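Local coordinates for protein translation initiation factor eIF2B subunit gamma (Schizosaccharomyces pombe, PDB 5B04) that forms part of the eIF2B complex, which catalyses the exchange of GDP for GTP on the gamma subunit of eIF2 in translation initiation, at residues Ser238-Phe243 with Ala323-Asn328; Thr202-Tyr207 with Leu312-Gly317; Leu51-Gly56 with Glu427-Val432. The protein carries 3 engineered substitutions. One frame throughout, in Å; residues are numbered along the deposited sequence.

Contact 1 (Ser238-Phe243 with Ala323-Asn328); sequences SDAHIF and ANNLPN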
loop_
_atom_site.group_PDB
_atom_site.type_symbol
_atom_site.label_atom_id
_atom_site.label_comp_id
_atom_site.label_asym_id
_atom_site.label_seq_id
_atom_site.Cartn_x
_atom_site.Cartn_y
_atom_site.Cartn_z
ATOM N N SER E 238 13.675 18.421 -58.081
ATOM C CA SER E 238 12.947 18.973 -59.212
ATOM C C SER E 238 11.468 19.054 -58.858
ATOM O O SER E 238 10.970 18.254 -58.066
ATOM C CB SER E 238 13.155 18.124 -60.466
ATOM O OG SER E 238 12.699 16.798 -60.266
ATOM N N ASP E 239 10.769 20.024 -59.435
ATOM C CA ASP E 239 9.356 20.208 -59.134
ATOM C C ASP E 239 8.511 19.104 -59.759
ATOM O O ASP E 239 8.611 18.833 -60.954
ATOM C CB ASP E 239 8.875 21.576 -59.619
ATOM C CG ASP E 239 7.401 21.800 -59.352
ATOM O OD1 ASP E 239 6.917 21.374 -58.281
ATOM O OD2 ASP E 239 6.724 22.400 -60.214
ATOM N N ALA E 240 7.678 18.470 -58.939
ATOM C CA ALA E 240 6.781 17.425 -59.415
ATOM C C ALA E 240 5.480 18.033 -59.925
ATOM O O ALA E 240 4.536 17.316 -60.262
ATOM C CB ALA E 240 6.503 16.421 -58.309
ATOM N N HIS E 241 5.454 19.363 -59.979
ATOM C CA HIS E 241 4.279 20.145 -60.362
ATOM C C HIS E 241 3.016 19.703 -59.633
ATOM O O HIS E 241 1.917 19.754 -60.186
ATOM C CB HIS E 241 4.051 20.087 -61.872
ATOM C CG HIS E 241 3.321 21.273 -62.421
ATOM N ND1 HIS E 241 1.946 21.326 -62.507
ATOM C CD2 HIS E 241 3.775 22.449 -62.916
ATOM C CE1 HIS E 241 1.586 22.485 -63.029
ATOM N NE2 HIS E 241 2.676 23.185 -63.286
ATOM N N ILE E 242 3.180 19.258 -58.392
ATOM C CA ILE E 242 2.044 19.018 -57.519
ATOM C C ILE E 242 1.888 20.215 -56.602
ATOM O O ILE E 242 2.787 20.530 -55.823
ATOM C CB ILE E 242 2.208 17.757 -56.663
ATOM C CG1 ILE E 242 2.711 16.582 -57.494
ATOM C CG2 ILE E 242 0.896 17.414 -55.967
ATOM C CD1 ILE E 242 3.128 15.415 -56.636
ATOM N N PHE E 243 0.749 20.885 -56.698
ATOM C CA PHE E 243 0.500 22.055 -55.875
ATOM C C PHE E 243 -0.879 21.993 -55.249
ATOM O O PHE E 243 -1.800 21.397 -55.806
ATOM C CB PHE E 243 0.646 23.334 -56.700
ATOM C CG PHE E 243 1.998 23.501 -57.319
ATOM C CD1 PHE E 243 3.012 24.149 -56.633
ATOM C CD2 PHE E 243 2.258 23.008 -58.583
ATOM C CE1 PHE E 243 4.256 24.300 -57.200
ATOM C CE2 PHE E 243 3.499 23.163 -59.151
ATOM C CZ PHE E 243 4.502 23.795 -58.452
ATOM N N ALA E 323 9.290 7.259 -56.779
ATOM C CA ALA E 323 8.181 7.237 -57.709
ATOM C C ALA E 323 7.515 8.473 -58.244
ATOM O O ALA E 323 6.660 8.341 -59.094
ATOM C CB ALA E 323 7.142 6.310 -57.114
ATOM N N ASN E 324 7.901 9.660 -57.795
ATOM C CA ASN E 324 7.266 10.857 -58.335
ATOM C C ASN E 324 8.113 11.933 -58.986
ATOM O O ASN E 324 8.844 12.662 -58.354
ATOM C CB ASN E 324 6.192 11.387 -57.364
ATOM C CG ASN E 324 6.462 12.772 -56.831
ATOM O OD1 ASN E 324 6.652 13.711 -57.575
ATOM N ND2 ASN E 324 6.459 12.900 -55.539
ATOM N N ASN E 325 7.862 12.076 -60.261
ATOM C CA ASN E 325 8.305 13.189 -61.104
ATOM C C ASN E 325 7.470 13.292 -62.381
ATOM O O ASN E 325 6.389 12.711 -62.465
ATOM C CB ASN E 325 9.790 13.056 -61.452
ATOM C CG ASN E 325 10.668 13.971 -60.613
ATOM O OD1 ASN E 325 10.235 15.042 -60.184
ATOM N ND2 ASN E 325 11.904 13.551 -60.371
ATOM N N LEU E 326 7.885 14.159 -63.292
ATOM C CA LEU E 326 7.084 14.445 -64.470
ATOM C C LEU E 326 7.873 14.452 -65.744
ATOM O O LEU E 326 9.039 14.795 -65.743
ATOM C CB LEU E 326 6.343 15.769 -64.341
ATOM C CG LEU E 326 7.030 17.087 -64.022
ATOM C CD1 LEU E 326 8.478 17.093 -64.443
ATOM C CD2 LEU E 326 6.290 18.273 -64.612
ATOM N N PRO E 327 7.171 14.023 -66.879
ATOM C CA PRO E 327 7.909 14.201 -68.115
ATOM C C PRO E 327 7.470 15.408 -68.899
ATOM O O PRO E 327 6.478 15.367 -69.585
ATOM C CB PRO E 327 7.529 12.972 -68.894
ATOM C CG PRO E 327 6.099 12.853 -68.667
ATOM C CD PRO E 327 5.849 13.340 -67.283
ATOM N N ASN E 328 8.251 16.464 -68.816
ATOM C CA ASN E 328 8.129 17.596 -69.696
ATOM C C ASN E 328 9.214 17.524 -70.744
ATOM O O ASN E 328 9.013 17.884 -71.880
ATOM C CB ASN E 328 8.254 18.897 -68.919
ATOM C CG ASN E 328 9.179 18.779 -67.743
ATOM O OD1 ASN E 328 9.582 17.684 -67.393
ATOM N ND2 ASN E 328 9.506 19.885 -67.122
#

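Contact 2 (Thr202-Tyr207 with Leu312-Gly317); sequences TSRLLY and LIAKDG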
loop_
_atom_site.group_PDB
_atom_site.type_symbol
_atom_site.label_atom_id
_atom_site.label_comp_id
_atom_site.label_asym_id
_atom_site.label_seq_id
_atom_site.Cartn_x
_atom_site.Cartn_y
_atom_site.Cartn_z
ATOM N N THR E 202 10.585 23.702 -39.862
ATOM C CA THR E 202 9.238 24.069 -40.291
ATOM C C THR E 202 8.804 23.526 -41.652
ATOM O O THR E 202 7.645 23.685 -42.039
ATOM C CB THR E 202 9.091 25.600 -40.324
ATOM O OG1 THR E 202 10.002 26.150 -41.283
ATOM C CG2 THR E 202 9.397 26.185 -38.955
ATOM N N SER E 203 9.733 22.899 -42.374
ATOM C CA SER E 203 9.486 22.399 -43.729
ATOM C C SER E 203 8.979 23.507 -44.651
ATOM O O SER E 203 8.360 23.236 -45.680
ATOM C CB SER E 203 8.491 21.233 -43.714
ATOM O OG SER E 203 7.191 21.666 -43.349
ATOM N N ARG E 204 9.248 24.752 -44.274
ATOM C CA ARG E 204 8.790 25.901 -45.039
ATOM C C ARG E 204 9.797 26.289 -46.110
ATOM O O ARG E 204 10.990 26.422 -45.841
ATOM C CB ARG E 204 8.528 27.095 -44.120
ATOM C CG ARG E 204 7.344 26.926 -43.183
ATOM C CD ARG E 204 6.912 28.276 -42.637
ATOM N NE ARG E 204 7.403 29.364 -43.478
ATOM C CZ ARG E 204 7.533 30.625 -43.077
ATOM N NH1 ARG E 204 7.209 30.969 -41.839
ATOM N NH2 ARG E 204 7.991 31.543 -43.918
ATOM N N LEU E 205 9.298 26.471 -47.326
ATOM C CA LEU E 205 10.133 26.857 -48.451
ATOM C C LEU E 205 10.715 28.254 -48.248
ATOM O O LEU E 205 10.010 29.170 -47.824
ATOM C CB LEU E 205 9.322 26.804 -49.739
ATOM C CG LEU E 205 10.100 27.042 -51.025
ATOM C CD1 LEU E 205 10.467 25.725 -51.691
ATOM C CD2 LEU E 205 9.267 27.903 -51.930
ATOM N N LEU E 206 11.999 28.413 -48.553
ATOM C CA LEU E 206 12.675 29.691 -48.345
ATOM C C LEU E 206 13.295 30.240 -49.628
ATOM O O LEU E 206 13.151 31.425 -49.932
ATOM C CB LEU E 206 13.742 29.551 -47.260
ATOM C CG LEU E 206 13.174 29.528 -45.840
ATOM C CD1 LEU E 206 14.262 29.254 -44.820
ATOM C CD2 LEU E 206 12.472 30.842 -45.535
ATOM N N TYR E 207 13.987 29.388 -50.377
ATOM C CA TYR E 207 14.504 29.781 -51.684
ATOM C C TYR E 207 14.060 28.776 -52.737
ATOM O O TYR E 207 14.057 27.570 -52.487
ATOM C CB TYR E 207 16.027 29.897 -51.666
ATOM C CG TYR E 207 16.570 30.750 -52.790
ATOM C CD1 TYR E 207 16.714 30.236 -54.071
ATOM C CD2 TYR E 207 16.928 32.073 -52.571
ATOM C CE1 TYR E 207 17.199 31.013 -55.102
ATOM C CE2 TYR E 207 17.419 32.859 -53.596
ATOM C CZ TYR E 207 17.552 32.325 -54.859
ATOM O OH TYR E 207 18.040 33.103 -55.884
ATOM N N LEU E 312 0.074 35.238 -40.964
ATOM C CA LEU E 312 1.200 35.490 -41.852
ATOM C C LEU E 312 1.287 34.398 -42.914
ATOM O O LEU E 312 1.172 33.211 -42.605
ATOM C CB LEU E 312 2.510 35.573 -41.062
ATOM C CG LEU E 312 2.451 36.140 -39.640
ATOM C CD1 LEU E 312 3.813 36.036 -38.968
ATOM C CD2 LEU E 312 1.959 37.580 -39.637
ATOM N N ILE E 313 1.488 34.812 -44.162
ATOM C CA ILE E 313 1.575 33.897 -45.299
ATOM C C ILE E 313 2.672 32.850 -45.074
ATOM O O ILE E 313 3.615 33.089 -44.324
ATOM C CB ILE E 313 1.837 34.685 -46.611
ATOM C CG1 ILE E 313 1.650 33.800 -47.845
ATOM C CG2 ILE E 313 3.218 35.323 -46.593
ATOM C CD1 ILE E 313 1.551 34.575 -49.139
ATOM N N ALA E 314 2.530 31.683 -45.698
ATOM C CA ALA E 314 3.500 30.605 -45.525
ATOM C C ALA E 314 3.414 29.570 -46.640
ATOM O O ALA E 314 2.331 29.276 -47.147
ATOM C CB ALA E 314 3.304 29.930 -44.174
ATOM N N LYS E 315 4.562 29.014 -47.011
ATOM C CA LYS E 315 4.606 27.966 -48.022
ATOM C C LYS E 315 5.576 26.859 -47.666
ATOM O O LYS E 315 6.710 27.110 -47.259
ATOM C CB LYS E 315 4.969 28.550 -49.374
ATOM C CG LYS E 315 3.780 29.130 -50.066
ATOM C CD LYS E 315 4.215 30.125 -51.075
ATOM C CE LYS E 315 5.066 29.476 -52.127
ATOM N NZ LYS E 315 4.549 29.922 -53.427
ATOM N N ASP E 316 5.115 25.626 -47.828
ATOM C CA ASP E 316 5.890 24.464 -47.433
ATOM C C ASP E 316 6.241 23.589 -48.624
ATOM O O ASP E 316 5.480 23.489 -49.587
ATOM C CB ASP E 316 5.123 23.643 -46.396
ATOM C CG ASP E 316 4.998 24.355 -45.064
ATOM O OD1 ASP E 316 4.988 25.603 -45.050
ATOM O OD2 ASP E 316 4.906 23.664 -44.029
ATOM N N GLY E 317 7.408 22.961 -48.550
ATOM C CA GLY E 317 7.811 21.986 -49.538
ATOM C C GLY E 317 7.765 20.603 -48.927
ATOM O O GLY E 317 7.934 20.445 -47.718
#

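Contact 3 (Leu51-Gly56 with Glu427-Val432); sequences LYPLTG and ECEIGV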
loop_
_atom_site.group_PDB
_atom_site.type_symbol
_atom_site.label_atom_id
_atom_site.label_comp_id
_atom_site.label_asym_id
_atom_site.label_seq_id
_atom_site.Cartn_x
_atom_site.Cartn_y
_atom_site.Cartn_z
ATOM N N LEU E 51 8.835 18.518 -75.828
ATOM C CA LEU E 51 8.693 17.256 -76.554
ATOM C C LEU E 51 8.376 17.504 -78.026
ATOM O O LEU E 51 7.351 17.043 -78.527
ATOM C CB LEU E 51 7.593 16.397 -75.926
ATOM C CG LEU E 51 7.693 16.065 -74.437
ATOM C CD1 LEU E 51 6.391 16.410 -73.733
ATOM C CD2 LEU E 51 8.027 14.595 -74.239
ATOM N N TYR E 52 9.263 18.218 -78.716
ATOM C CA TYR E 52 8.971 18.732 -80.056
ATOM C C TYR E 52 8.565 17.686 -81.104
ATOM O O TYR E 52 7.517 17.842 -81.734
ATOM C CB TYR E 52 10.162 19.531 -80.596
ATOM C CG TYR E 52 10.045 19.813 -82.077
ATOM C CD1 TYR E 52 9.131 20.743 -82.554
ATOM C CD2 TYR E 52 10.834 19.137 -83.000
ATOM C CE1 TYR E 52 9.011 21.000 -83.906
ATOM C CE2 TYR E 52 10.721 19.386 -84.355
ATOM C CZ TYR E 52 9.809 20.319 -84.802
ATOM O OH TYR E 52 9.692 20.573 -86.150
ATOM N N PRO E 53 9.381 16.633 -81.315
ATOM C CA PRO E 53 9.003 15.721 -82.402
ATOM C C PRO E 53 7.684 15.011 -82.126
ATOM O O PRO E 53 6.944 14.684 -83.052
ATOM C CB PRO E 53 10.162 14.715 -82.442
ATOM C CG PRO E 53 11.281 15.371 -81.697
ATOM C CD PRO E 53 10.612 16.184 -80.641
ATOM N N LEU E 54 7.394 14.802 -80.848
ATOM C CA LEU E 54 6.211 14.062 -80.428
ATOM C C LEU E 54 4.946 14.916 -80.463
ATOM O O LEU E 54 3.858 14.414 -80.746
ATOM C CB LEU E 54 6.412 13.500 -79.016
ATOM C CG LEU E 54 7.297 12.269 -78.782
ATOM C CD1 LEU E 54 8.746 12.496 -79.194
ATOM C CD2 LEU E 54 7.226 11.852 -77.320
ATOM N N THR E 55 5.092 16.208 -80.181
ATOM C CA THR E 55 3.935 17.070 -79.948
ATOM C C THR E 55 3.751 18.194 -80.962
ATOM O O THR E 55 3.383 19.305 -80.590
ATOM C CB THR E 55 4.009 17.721 -78.555
ATOM O OG1 THR E 55 5.266 18.393 -78.407
ATOM C CG2 THR E 55 3.877 16.673 -77.475
ATOM N N GLY E 56 3.993 17.914 -82.235
ATOM C CA GLY E 56 3.765 18.907 -83.269
ATOM C C GLY E 56 2.386 18.760 -83.878
ATOM O O GLY E 56 1.826 19.712 -84.422
ATOM N N GLU E 427 18.878 6.050 -81.574
ATOM C CA GLU E 427 18.627 7.216 -80.729
ATOM C C GLU E 427 17.958 8.332 -81.524
ATOM O O GLU E 427 18.438 9.465 -81.554
ATOM C CB GLU E 427 19.932 7.710 -80.100
ATOM C CG GLU E 427 20.620 6.665 -79.238
ATOM C CD GLU E 427 22.064 7.010 -78.936
ATOM O OE1 GLU E 427 22.506 8.115 -79.316
ATOM O OE2 GLU E 427 22.757 6.175 -78.318
ATOM N N CYS E 428 16.848 7.994 -82.170
ATOM C CA CYS E 428 16.161 8.923 -83.056
ATOM C C CYS E 428 14.703 9.136 -82.699
ATOM O O CYS E 428 13.969 8.179 -82.461
ATOM C CB CYS E 428 16.237 8.431 -84.494
ATOM S SG CYS E 428 17.796 8.676 -85.227
ATOM N N GLU E 429 14.284 10.396 -82.681
ATOM C CA GLU E 429 12.881 10.724 -82.469
ATOM C C GLU E 429 12.143 10.795 -83.800
ATOM O O GLU E 429 12.348 11.719 -84.587
ATOM C CB GLU E 429 12.732 12.048 -81.717
ATOM C CG GLU E 429 13.042 11.968 -80.231
ATOM C CD GLU E 429 14.522 12.093 -79.934
ATOM O OE1 GLU E 429 15.200 12.896 -80.609
ATOM O OE2 GLU E 429 15.007 11.390 -79.022
ATOM N N ILE E 430 11.289 9.809 -84.049
ATOM C CA ILE E 430 10.482 9.789 -85.259
ATOM C C ILE E 430 9.094 10.345 -84.965
ATOM O O ILE E 430 8.243 9.655 -84.400
ATOM C CB ILE E 430 10.364 8.372 -85.836
ATOM C CG1 ILE E 430 11.753 7.758 -86.008
ATOM C CG2 ILE E 430 9.619 8.396 -87.161
ATOM C CD1 ILE E 430 11.728 6.285 -86.320
ATOM N N GLY E 431 8.880 11.598 -85.355
ATOM C CA GLY E 431 7.659 12.317 -85.037
ATOM C C GLY E 431 6.390 11.775 -85.665
ATOM O O GLY E 431 6.362 10.665 -86.194
ATOM N N VAL E 432 5.331 12.577 -85.607
ATOM C CA VAL E 432 4.009 12.136 -86.034
ATOM C C VAL E 432 3.803 12.244 -87.541
ATOM O O VAL E 432 4.125 13.263 -88.157
ATOM C CB VAL E 432 2.899 12.940 -85.332
ATOM C CG1 VAL E 432 1.535 12.335 -85.632
ATOM C CG2 VAL E 432 3.142 12.981 -83.832
#

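Contact 1 (Ser238-Phe243 with Ala323-Asn328)
Strand 230-245 of the mixed sheet in the nucleotidyl transferase-like domain meets, through Ser-238 to Ile-242, the loop that follows strand 315-319. Asn-324, Asn-325 and Leu-326 are the loop residues that touch it. CA of Ala-240 and CA of Asn-325 lie 4.8 Å apart, and the touching parts of the two segments run 96° apart, so the loop passes across the strand instead of pairing with it. A hydrogen bond goes from Ser-238 OG to Asn-325 OD1, at 3.0 Å. The hydroxyl approaches the carbonyl from its flank (C=O...donor angle 102°), tilted 33° from the carbonyl plane. OG stands between the backbone N and the carbonyl carbon of Ser-238, where it faces the Asn-325 amide. Ser-175 of strand 170-176 lies close by. It pairs with the backbone of Ser-238, and its hydroxyl is hydrogen-bonded to Asn-324 O. Strand 230-245 pairs antiparallel with both 170-176 and 142-147, which makes it an inner member of the sheet, and the loop lies over it. The remaining contacts are apolar or mixed. Leu-326 points at the strand. Its CD2 meets His-241 CB at 4.0 Å, and its CG and CD1 lie beside the carbonyl oxygen of Asp-239. Ile-242 and Asn-324 reach toward each other tip to tip, though the placing of Asn-324 OD1 is doubtful. On the strand itself, the ring of Phe-243 turns an edge to the His-241 ring, and CE2 of Phe-243 stands 3.7 Å above the plane of that imidazole, offset toward its rim. Leu-326 also touches Asp-149.

Contact 2 (Thr202-Tyr207 with Leu312-Gly317)
Ser-203 O takes a hydrogen bond from Gly-317 N at 3.0 Å, and a CA-H...O contact from Asp-316 CA. Lys-315 O is used in a similar way. Leu-205 N bonds to it at 2.7 Å, and Arg-204 CA approaches it through its hydrogen. These bonds flank a single bridge between Arg-204 and Asp-316, whose CA atoms are 4.0 Å apart. The short strands cross at 93°, so the pairing stops there.

The side chains of Arg-204 and Asp-316 cross obliquely. Arg-204 CG, beside the backbone N (chi1 -68°), comes 3.3 Å from Asp-316 OD1. The charged ends do not meet: NE of Arg-204 stays 4.7 Å from OD1 of Asp-316. Ala-314 CB lies over one guanidinium face, toward its rim. Asp-316 OD2 has its salt bridge with Lys-162, which also bonds to Ser-203 OG. Leu-205 CB packs on Lys-315 O, and its side chain also touches Ile-196 and Ile-198. Lys-315 NZ bonds to Leu-266 O.

Strand 204-207 pairs antiparallel with 196-199, and strand 315-319 runs parallel to 170-176. Ser-203 has positive phi (55°), and with Arg-204 it faces Glu-199: a G1 beta bulge at the start of the second strand of a hairpin.

Contact 3 (Leu51-Gly56 with Glu427-Val432)
Pro-53 and Glu-429 make the apolar part of the contact, their side chains crossing at an angle. Pro-53 is directed toward segment 427-432. CG of the proline lies 3.6 Å from CB of Glu-429, and its CB lies 3.8 Å from the same atom. The glutamate therefore takes part through its aliphatic root. Its chain is bent at chi2 (84°), which places CD off the line of the first carbons. Leu-54 starts away from the strand, but its CD1 comes to 4.5 Å from Glu-429 CG. Leu-54 also touches Ile-412 and Phe-330.

The other contacts involve backbone carbonyls. Val-432 CG2, beside the backbone N, lies 3.5 Å from Leu-54 O. Pro-53 O lies against Gly-431 CA, where the glycine has no side chain to intervene. No hydrogen bond joins the two segments. Segment 51-56 is held by its own turn, in which Thr-55 N bonds to Leu-51 O at 2.9 Å.

Within this chain, strand 429-430 is the outermost of a parallel row that includes 412-413, and Ile-430 pairs with the backbone of Ile-412. Such stacked short strands are the coils of the left-handed beta-helix domain, here packed against a loop of the nucleotidyl transferase-like domain.

Contacts 1 and 3 are buried, while contact 2 is partly buried and lies farther from the chain centre. Contacts 1 and 2 both reach the mixed sheet, and the loop of contact 1 follows strand 315-319, which contact 2 uses. Contact 1 sets a loop over an inner strand, with a side-chain hydrogen bond and apolar packing. Contact 2 joins two strand ends mainly by backbone bonds, with charged groups around them. Contact 3 differs: it joins two domains by carbon and carbonyl packing without a hydrogen bond. Contacts 1 and 3 touch where the Leu-51 side chain packs on the backbone carbonyls of Pro-327 and Asn-328. Contacts 2 and 3 lie on opposite sides of the chain centre.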